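Octenoyl-CoA reductase/carboxylase (Streptomyces sp., PDB 4A0S) reduces and carboxylates 2-octenoyl-CoA with NADPH as the hydride donor, making an extender unit for cinnabaramide polyketide biosynthesis. Local coordinates at residues A[1-6]-A[14-19]; A[193-198]-A[380-385]; A[279-284]-A[315-320]. All blocks are in the same frame, centred on the assembly; numbering follows the deposited sequence.

Contact 1: residues A[1-6]-A[14-19]; sequences SSLSRA and AEIEAA
Ala19 fits its methyl against the backbone of Leu3, with CB of Ala19 3.6 Å from CA of Leu3, and this is the tight part of an antiparallel pairing of two short helices. The axes of 2-6 and 14-18 approach to 8.9 Å, antiparallel at 163°; Ala6 and Ala19 pack between them beside Leu3 and Ile16. Ala19 is the first residue past the second helix to leave helical angles, and its methyl points at the first helix. CG of Leu3 is anti to the backbone N (chi1 -177°), and with chi2 near 53° CD1 comes to Ile16 O at 3.4 Å and to Ile16 CG2 at 3.8 Å, the two side chains crossing at about a right angle.

Around Ala6 the spacing is wider: its CB lies 4.2 Å from CG1 of Ile16 and 4.4 Å from CB of Ala19. Glu15 is exposed at the margin and directs OE1 to Ser12 OG instead of across the pair. The helical hairpin rests on the sheet through Leu3 and Ile16, which both touch Val122 of strand 117-124, while Arg123 on that strand donates hydrogen bonds to the carbonyls of Ile16 and Ala19, and Leu3 also meets Tyr176 of strand 176-180.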
loop_
_atom_site.group_PDB
_atom_site.type_symbol
_atom_site.label_atom_id
_atom_site.label_comp_id
_atom_site.label_asym_id
_atom_site.label_seq_id
_atom_site.Cartn_x
_atom_site.Cartn_y
_atom_site.Cartn_z
ATOM N N SER A 1 12.559 8.026 -49.047
ATOM C CA SER A 1 11.568 7.087 -49.641
ATOM C C SER A 1 10.164 7.695 -49.678
ATOM O O SER A 1 9.875 8.663 -48.969
ATOM C CB SER A 1 11.539 5.795 -48.838
ATOM O OG SER A 1 10.939 6.017 -47.574
ATOM N N SER A 2 9.291 7.124 -50.507
ATOM C CA SER A 2 7.912 7.600 -50.581
ATOM C C SER A 2 7.251 7.564 -49.196
ATOM O O SER A 2 6.488 8.460 -48.855
ATOM C CB SER A 2 7.096 6.837 -51.629
ATOM O OG SER A 2 7.043 5.458 -51.333
ATOM N N LEU A 3 7.569 6.556 -48.393
ATOM C CA LEU A 3 7.018 6.504 -47.040
ATOM C C LEU A 3 7.518 7.636 -46.151
ATOM O O LEU A 3 6.727 8.258 -45.433
ATOM C CB LEU A 3 7.264 5.149 -46.383
ATOM C CG LEU A 3 6.675 4.938 -44.980
ATOM C CD1 LEU A 3 5.179 5.245 -44.900
ATOM C CD2 LEU A 3 6.984 3.510 -44.500
ATOM N N SER A 4 8.815 7.909 -46.177
ATOM C CA SER A 4 9.333 8.983 -45.325
ATOM C C SER A 4 8.825 10.334 -45.806
ATOM O O SER A 4 8.519 11.192 -44.993
ATOM C CB SER A 4 10.860 8.964 -45.230
ATOM O OG SER A 4 11.456 9.260 -46.478
ATOM N N ARG A 5 8.719 10.506 -47.124
ATOM C CA ARG A 5 8.174 11.738 -47.703
ATOM C C ARG A 5 6.724 11.931 -47.260
ATOM O O ARG A 5 6.357 13.013 -46.818
ATOM C CB ARG A 5 8.285 11.740 -49.232
ATOM C CG ARG A 5 9.720 11.892 -49.754
ATOM C CD ARG A 5 9.805 11.872 -51.287
ATOM N NE ARG A 5 10.718 10.809 -51.721
ATOM C CZ ARG A 5 10.356 9.741 -52.433
ATOM N NH1 ARG A 5 9.101 9.600 -52.849
ATOM N NH2 ARG A 5 11.264 8.820 -52.758
ATOM N N ALA A 6 5.913 10.878 -47.360
ATOM C CA ALA A 6 4.518 10.918 -46.909
ATOM C C ALA A 6 4.420 11.361 -45.446
ATOM O O ALA A 6 3.657 12.264 -45.113
ATOM C CB ALA A 6 3.848 9.553 -47.093
ATOM N N ALA A 14 -4.316 6.900 -45.256
ATOM C CA ALA A 14 -4.346 6.105 -46.485
ATOM C C ALA A 14 -3.073 6.249 -47.321
ATOM O O ALA A 14 -2.534 5.257 -47.809
ATOM C CB ALA A 14 -5.575 6.458 -47.317
ATOM N N GLU A 15 -2.609 7.488 -47.476
ATOM C CA GLU A 15 -1.380 7.803 -48.215
ATOM C C GLU A 15 -0.154 7.164 -47.575
ATOM O O GLU A 15 0.759 6.688 -48.269
ATOM C CB GLU A 15 -1.173 9.307 -48.261
ATOM C CG GLU A 15 -2.047 10.020 -49.283
ATOM C CD GLU A 15 -1.757 11.505 -49.342
ATOM O OE1 GLU A 15 -2.262 12.254 -48.471
ATOM O OE2 GLU A 15 -1.002 11.918 -50.251
ATOM N N ILE A 16 -0.130 7.176 -46.245
ATOM C CA ILE A 16 0.953 6.550 -45.507
ATOM C C ILE A 16 0.945 5.032 -45.693
ATOM O O ILE A 16 1.994 4.433 -45.944
ATOM C CB ILE A 16 0.950 6.971 -44.022
ATOM C CG1 ILE A 16 1.322 8.458 -43.919
ATOM C CG2 ILE A 16 1.936 6.123 -43.216
ATOM C CD1 ILE A 16 1.206 9.055 -42.524
ATOM N N GLU A 17 -0.236 4.421 -45.606
ATOM C CA GLU A 17 -0.372 2.972 -45.844
ATOM C C GLU A 17 -0.055 2.586 -47.280
ATOM O O GLU A 17 0.449 1.482 -47.526
ATOM C CB GLU A 17 -1.784 2.472 -45.549
ATOM C CG GLU A 17 -2.331 2.796 -44.202
ATOM C CD GLU A 17 -3.606 2.014 -43.922
ATOM O OE1 GLU A 17 -3.540 0.767 -43.842
ATOM O OE2 GLU A 17 -4.675 2.644 -43.800
ATOM N N ALA A 18 -0.375 3.477 -48.224
ATOM C CA ALA A 18 -0.139 3.227 -49.646
ATOM C C ALA A 18 1.343 3.313 -49.996
ATOM O O ALA A 18 1.794 2.684 -50.965
ATOM C CB ALA A 18 -0.932 4.187 -50.505
ATOM N N ALA A 19 2.089 4.103 -49.221
ATOM C CA ALA A 19 3.524 4.264 -49.445
ATOM C C ALA A 19 4.252 3.017 -48.948
ATOM O O ALA A 19 4.120 2.658 -47.777
ATOM C CB ALA A 19 4.036 5.501 -48.735
#

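Contact 2: residues A[193-198]-A[380-385]; sequences WEEAAV and VVPAMS
Met384 and Pro382 meet one flank of helix 193-197 through van der Waals contacts, all six touching residues being buried. The apolar group centres on Val198. Its CG2 lies 3.7 Å from CB of Pro382, its CG1 3.8 Å from CB of Met384, and the valine crosses both side chains at about a right angle. Pro382 also abuts the helix backbone, with CB 3.3 Å from the carbonyl O of Glu195.

The thioether end of Met384 packs on the aliphatic parts of two glutamates. Met384 runs extended to SD, with CG anti to the backbone N (chi1 -175°), and bends only at chi3, 78°. SD comes 3.3 Å from CG of Glu194, and CE turns to 3.9 Å from CG of Glu195. An alanine here would keep CB against Val198 but would probably leave a gap beside CG of both glutamates, and Val198 CG1 would lose its contact with the methionine CG.

Strand 384-389 pairs in parallel with strand 408-412 in the mixed sheet of the GroES-like part of this medium-chain dehydrogenase/reductase fold, so the contact sets a helix against the chain where it enters that sheet from the Rossmann part.

The polar ends of the glutamates are held by other partners: OE2 of Glu194 accepts from Gly419 N, whereas OE2 of Glu195 forms a salt bridge with Arg428 and accepts a further hydrogen bond from Asn437 ND2.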
loop_
_atom_site.group_PDB
_atom_site.type_symbol
_atom_site.label_atom_id
_atom_site.label_comp_id
_atom_site.label_asym_id
_atom_site.label_seq_id
_atom_site.Cartn_x
_atom_site.Cartn_y
_atom_site.Cartn_z
ATOM N N TRP A 193 8.856 17.310 -32.159
ATOM C CA TRP A 193 9.270 15.915 -32.163
ATOM C C TRP A 193 10.366 15.651 -31.155
ATOM O O TRP A 193 10.261 14.731 -30.324
ATOM C CB TRP A 193 9.742 15.501 -33.544
ATOM C CG TRP A 193 8.692 15.563 -34.547
ATOM C CD1 TRP A 193 8.624 16.428 -35.599
ATOM C CD2 TRP A 193 7.512 14.749 -34.615
ATOM N NE1 TRP A 193 7.495 16.194 -36.326
ATOM C CE2 TRP A 193 6.788 15.170 -35.746
ATOM C CE3 TRP A 193 7.001 13.694 -33.836
ATOM C CZ2 TRP A 193 5.582 14.568 -36.131
ATOM C CZ3 TRP A 193 5.807 13.100 -34.214
ATOM C CH2 TRP A 193 5.101 13.547 -35.340
ATOM N N GLU A 194 11.414 16.470 -31.223
ATOM C CA GLU A 194 12.563 16.294 -30.364
ATOM C C GLU A 194 12.185 16.514 -28.889
ATOM O O GLU A 194 12.667 15.810 -27.997
ATOM C CB GLU A 194 13.726 17.191 -30.810
ATOM C CG GLU A 194 13.391 18.679 -30.845
ATOM C CD GLU A 194 12.758 19.137 -32.155
ATOM O OE1 GLU A 194 12.152 18.324 -32.893
ATOM O OE2 GLU A 194 12.874 20.349 -32.434
ATOM N N GLU A 195 11.292 17.459 -28.630
ATOM C CA GLU A 195 10.824 17.694 -27.258
ATOM C C GLU A 195 10.061 16.489 -26.707
ATOM O O GLU A 195 10.258 16.076 -25.557
ATOM C CB GLU A 195 9.892 18.888 -27.233
ATOM C CG GLU A 195 10.583 20.232 -27.271
ATOM C CD GLU A 195 9.623 21.332 -27.673
ATOM O OE1 GLU A 195 8.419 21.059 -27.772
ATOM O OE2 GLU A 195 10.079 22.476 -27.878
ATOM N N ALA A 196 9.175 15.954 -27.538
ATOM C CA ALA A 196 8.375 14.774 -27.205
ATOM C C ALA A 196 9.273 13.542 -26.978
ATOM O O ALA A 196 9.063 12.778 -26.036
ATOM C CB ALA A 196 7.371 14.509 -28.303
ATOM N N ALA A 197 10.298 13.402 -27.818
ATOM C CA ALA A 197 11.216 12.260 -27.815
ATOM C C ALA A 197 12.091 12.145 -26.571
ATOM O O ALA A 197 12.477 11.036 -26.195
ATOM C CB ALA A 197 12.109 12.313 -29.042
ATOM N N VAL A 198 12.409 13.277 -25.940
ATOM C CA VAL A 198 13.396 13.268 -24.854
ATOM C C VAL A 198 12.888 12.666 -23.544
ATOM O O VAL A 198 13.663 12.269 -22.693
ATOM C CB VAL A 198 14.027 14.671 -24.597
ATOM C CG1 VAL A 198 14.890 15.101 -25.763
ATOM C CG2 VAL A 198 12.961 15.719 -24.268
ATOM N N VAL A 380 4.541 19.141 -16.474
ATOM C CA VAL A 380 5.912 18.699 -16.586
ATOM C C VAL A 380 6.322 19.000 -18.030
ATOM O O VAL A 380 5.497 18.923 -18.959
ATOM C CB VAL A 380 6.021 17.201 -16.226
ATOM C CG1 VAL A 380 7.378 16.637 -16.574
ATOM C CG2 VAL A 380 5.735 17.000 -14.723
ATOM N N VAL A 381 7.582 19.380 -18.204
ATOM C CA VAL A 381 8.060 19.863 -19.492
ATOM C C VAL A 381 9.296 19.076 -19.883
ATOM O O VAL A 381 9.975 18.519 -19.007
ATOM C CB VAL A 381 8.367 21.372 -19.467
ATOM C CG1 VAL A 381 7.105 22.184 -19.089
ATOM C CG2 VAL A 381 9.572 21.682 -18.541
ATOM N N PRO A 382 9.577 19.008 -21.201
ATOM C CA PRO A 382 10.710 18.237 -21.699
ATOM C C PRO A 382 11.982 18.888 -21.208
ATOM O O PRO A 382 12.044 20.107 -21.091
ATOM C CB PRO A 382 10.591 18.376 -23.217
ATOM C CG PRO A 382 9.165 18.651 -23.452
ATOM C CD PRO A 382 8.754 19.521 -22.305
ATOM N N ALA A 383 12.967 18.046 -20.916
ATOM C CA ALA A 383 14.245 18.442 -20.375
ATOM C C ALA A 383 15.267 18.519 -21.509
ATOM O O ALA A 383 16.453 18.358 -21.280
ATOM C CB ALA A 383 14.689 17.434 -19.341
ATOM N N MET A 384 14.799 18.777 -22.726
ATOM C CA MET A 384 15.708 18.821 -23.867
ATOM C C MET A 384 16.614 20.018 -23.729
ATOM O O MET A 384 16.163 21.103 -23.400
ATOM C CB MET A 384 14.930 18.895 -25.167
ATOM C CG MET A 384 15.799 18.830 -26.403
ATOM S SD MET A 384 14.733 18.946 -27.816
ATOM C CE MET A 384 14.394 20.711 -27.848
ATOM N N SER A 385 17.898 19.815 -23.964
ATOM C CA SER A 385 18.868 20.897 -23.855
ATOM C C SER A 385 19.696 21.030 -25.114
ATOM O O SER A 385 20.385 22.038 -25.315
ATOM C CB SER A 385 19.797 20.647 -22.680
ATOM O OG SER A 385 20.590 19.495 -22.884
#

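Contact 3: residues A[279-284]-A[315-320]; sequences DDIADD and GRVTFG
Arg316 and Asp283 form a salt bridge across the contact, NH2 of Arg316 donating to OD1 of Asp283 at 2.6 Å with an N-H...O angle of 149°. The carboxylate oxygen lies at the edge of the guanidinium, close to its plane, and is met nearly along its C-O axis. The two flat groups are nevertheless turned 35° from each other, and OD1 takes up a single nitrogen of the arginine. Over one face of the guanidinium, offset toward its rim, sits CB of Ala282. The same methyl packs at 3.6 Å on CG of Arg316 and at 3.3 Å on its carbonyl O, filling the angle between side chain and backbone.

Val317 carries the rest of the packing: its CG1 faces CG2 of Ile281 at 3.9 Å, and its CG2 lies against the carbonyl O of Asp279, 3.4 Å away. That Ile281 methyl also comes to 3.1 Å from the carbonyl O of Val317, a close fit of the turn against the first turn of the helix.

Both segments belong to the Rossmann-type nucleotide-binding domain, where helix 316-325 follows strand 309-312 of the parallel sheet and 279-284 leads into helix 285-303. The 3-10 turn that includes Ala282 and Asp283 meets the first turn of helix 316-325.

Further out, Arg316 is extended from CG to NE, and its NH1 donates to Leu342 O, a second hydrogen bond that is likely to limit rotation of the guanidinium. Asp284 caps helix 285-303, its OD1 accepting from Arg287 N. Ile281 packs on Val288 and Thr291 of that helix. Val317 touches Arg272, a residue that binds NADP, and the nearest atoms of bound NADP and the Asp279 side chain are about 6 Å apart.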
loop_
_atom_site.group_PDB
_atom_site.type_symbol
_atom_site.label_atom_id
_atom_site.label_comp_id
_atom_site.label_asym_id
_atom_site.label_seq_id
_atom_site.Cartn_x
_atom_site.Cartn_y
_atom_site.Cartn_z
ATOM N N ASP A 279 34.996 9.782 -5.920
ATOM C CA ASP A 279 34.536 8.435 -6.287
ATOM C C ASP A 279 35.000 7.309 -5.386
ATOM O O ASP A 279 34.465 6.199 -5.443
ATOM C CB ASP A 279 34.908 8.112 -7.730
ATOM C CG ASP A 279 34.080 8.881 -8.706
ATOM O OD1 ASP A 279 33.152 9.578 -8.240
ATOM O OD2 ASP A 279 34.360 8.809 -9.924
ATOM N N ASP A 280 36.000 7.599 -4.565
ATOM C CA ASP A 280 36.590 6.606 -3.701
ATOM C C ASP A 280 35.878 6.607 -2.362
ATOM O O ASP A 280 36.151 5.760 -1.509
ATOM C CB ASP A 280 38.078 6.898 -3.520
ATOM C CG ASP A 280 38.333 8.291 -2.983
ATOM O OD1 ASP A 280 37.913 8.564 -1.847
ATOM O OD2 ASP A 280 38.956 9.111 -3.688
ATOM N N ILE A 281 34.954 7.551 -2.181
ATOM C CA ILE A 281 34.242 7.657 -0.908
ATOM C C ILE A 281 33.583 6.327 -0.508
ATOM O O ILE A 281 33.527 5.989 0.682
ATOM C CB ILE A 281 33.218 8.807 -0.915
ATOM C CG1 ILE A 281 32.817 9.161 0.520
ATOM C CG2 ILE A 281 31.997 8.460 -1.800
ATOM C CD1 ILE A 281 31.945 10.382 0.610
ATOM N N ALA A 282 33.138 5.571 -1.513
ATOM C CA ALA A 282 32.377 4.333 -1.315
ATOM C C ALA A 282 33.162 3.251 -0.572
ATOM O O ALA A 282 32.571 2.413 0.113
ATOM C CB ALA A 282 31.904 3.805 -2.655
ATOM N N ASP A 283 34.487 3.284 -0.721
ATOM C CA ASP A 283 35.406 2.315 -0.102
ATOM C C ASP A 283 35.681 2.627 1.373
ATOM O O ASP A 283 36.348 1.857 2.074
ATOM C CB ASP A 283 36.746 2.301 -0.854
ATOM C CG ASP A 283 36.588 2.092 -2.359
ATOM O OD1 ASP A 283 35.626 1.423 -2.791
ATOM O OD2 ASP A 283 37.454 2.591 -3.114
ATOM N N ASP A 284 35.159 3.758 1.834
ATOM C CA ASP A 284 35.527 4.319 3.124
ATOM C C ASP A 284 34.275 4.501 3.988
ATOM O O ASP A 284 33.686 5.585 4.004
ATOM C CB ASP A 284 36.236 5.657 2.887
ATOM C CG ASP A 284 36.929 6.210 4.127
ATOM O OD1 ASP A 284 36.520 5.912 5.267
ATOM O OD2 ASP A 284 37.884 6.988 3.949
ATOM N N GLY A 315 24.810 5.648 -8.117
ATOM C CA GLY A 315 25.361 4.320 -7.836
ATOM C C GLY A 315 26.213 4.193 -6.596
ATOM O O GLY A 315 25.977 4.875 -5.601
ATOM N N ARG A 316 27.214 3.319 -6.697
ATOM C CA ARG A 316 28.115 2.931 -5.606
ATOM C C ARG A 316 28.676 4.121 -4.821
ATOM O O ARG A 316 28.737 4.110 -3.589
ATOM C CB ARG A 316 29.236 2.056 -6.201
ATOM C CG ARG A 316 30.549 2.050 -5.477
ATOM C CD ARG A 316 31.435 0.900 -5.934
ATOM N NE ARG A 316 32.531 0.735 -4.975
ATOM C CZ ARG A 316 32.459 0.015 -3.855
ATOM N NH1 ARG A 316 31.357 -0.662 -3.543
ATOM N NH2 ARG A 316 33.504 -0.053 -3.049
ATOM N N VAL A 317 29.044 5.167 -5.541
ATOM C CA VAL A 317 29.704 6.321 -4.945
ATOM C C VAL A 317 28.792 7.035 -3.952
ATOM O O VAL A 317 29.235 7.462 -2.891
ATOM C CB VAL A 317 30.194 7.284 -6.043
ATOM C CG1 VAL A 317 30.542 8.635 -5.465
ATOM C CG2 VAL A 317 31.406 6.693 -6.730
ATOM N N THR A 318 27.517 7.140 -4.303
ATOM C CA THR A 318 26.553 7.911 -3.523
ATOM C C THR A 318 25.643 7.038 -2.680
ATOM O O THR A 318 24.961 7.532 -1.779
ATOM C CB THR A 318 25.652 8.750 -4.443
ATOM O OG1 THR A 318 25.019 7.889 -5.394
ATOM C CG2 THR A 318 26.481 9.779 -5.184
ATOM N N PHE A 319 25.593 5.749 -2.985
ATOM C CA PHE A 319 24.525 4.938 -2.419
ATOM C C PHE A 319 24.603 4.810 -0.908
ATOM O O PHE A 319 23.582 4.855 -0.244
ATOM C CB PHE A 319 24.459 3.565 -3.057
ATOM C CG PHE A 319 23.259 2.784 -2.636
ATOM C CD1 PHE A 319 22.053 2.958 -3.282
ATOM C CD2 PHE A 319 23.328 1.902 -1.570
ATOM C CE1 PHE A 319 20.928 2.251 -2.896
ATOM C CE2 PHE A 319 22.192 1.194 -1.169
ATOM C CZ PHE A 319 21.001 1.382 -1.830
ATOM N N GLY A 320 25.808 4.626 -0.379
ATOM C CA GLY A 320 26.020 4.534 1.054
ATOM C C GLY A 320 25.546 5.804 1.708
ATOM O O GLY A 320 24.940 5.774 2.772
#

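Contact 2 is the buried core contact, its centre about 11 Å from the centre of the chain, whereas contacts 1 and 3 are partly buried and lie on opposite sides of that centre, with their own centres 52 Å apart. Contacts 1 and 2 rely on apolar and van der Waals packing; only contact 3 adds a salt bridge between its segments, at an exposed margin. Contacts 1 and 2 both involve elements set against the same mixed sheet, one from an N-terminal helix pair and the other through a strand that belongs to it. Contact 3 lies within the nucleotide-binding domain, whose chain runs between the two segments of contact 2.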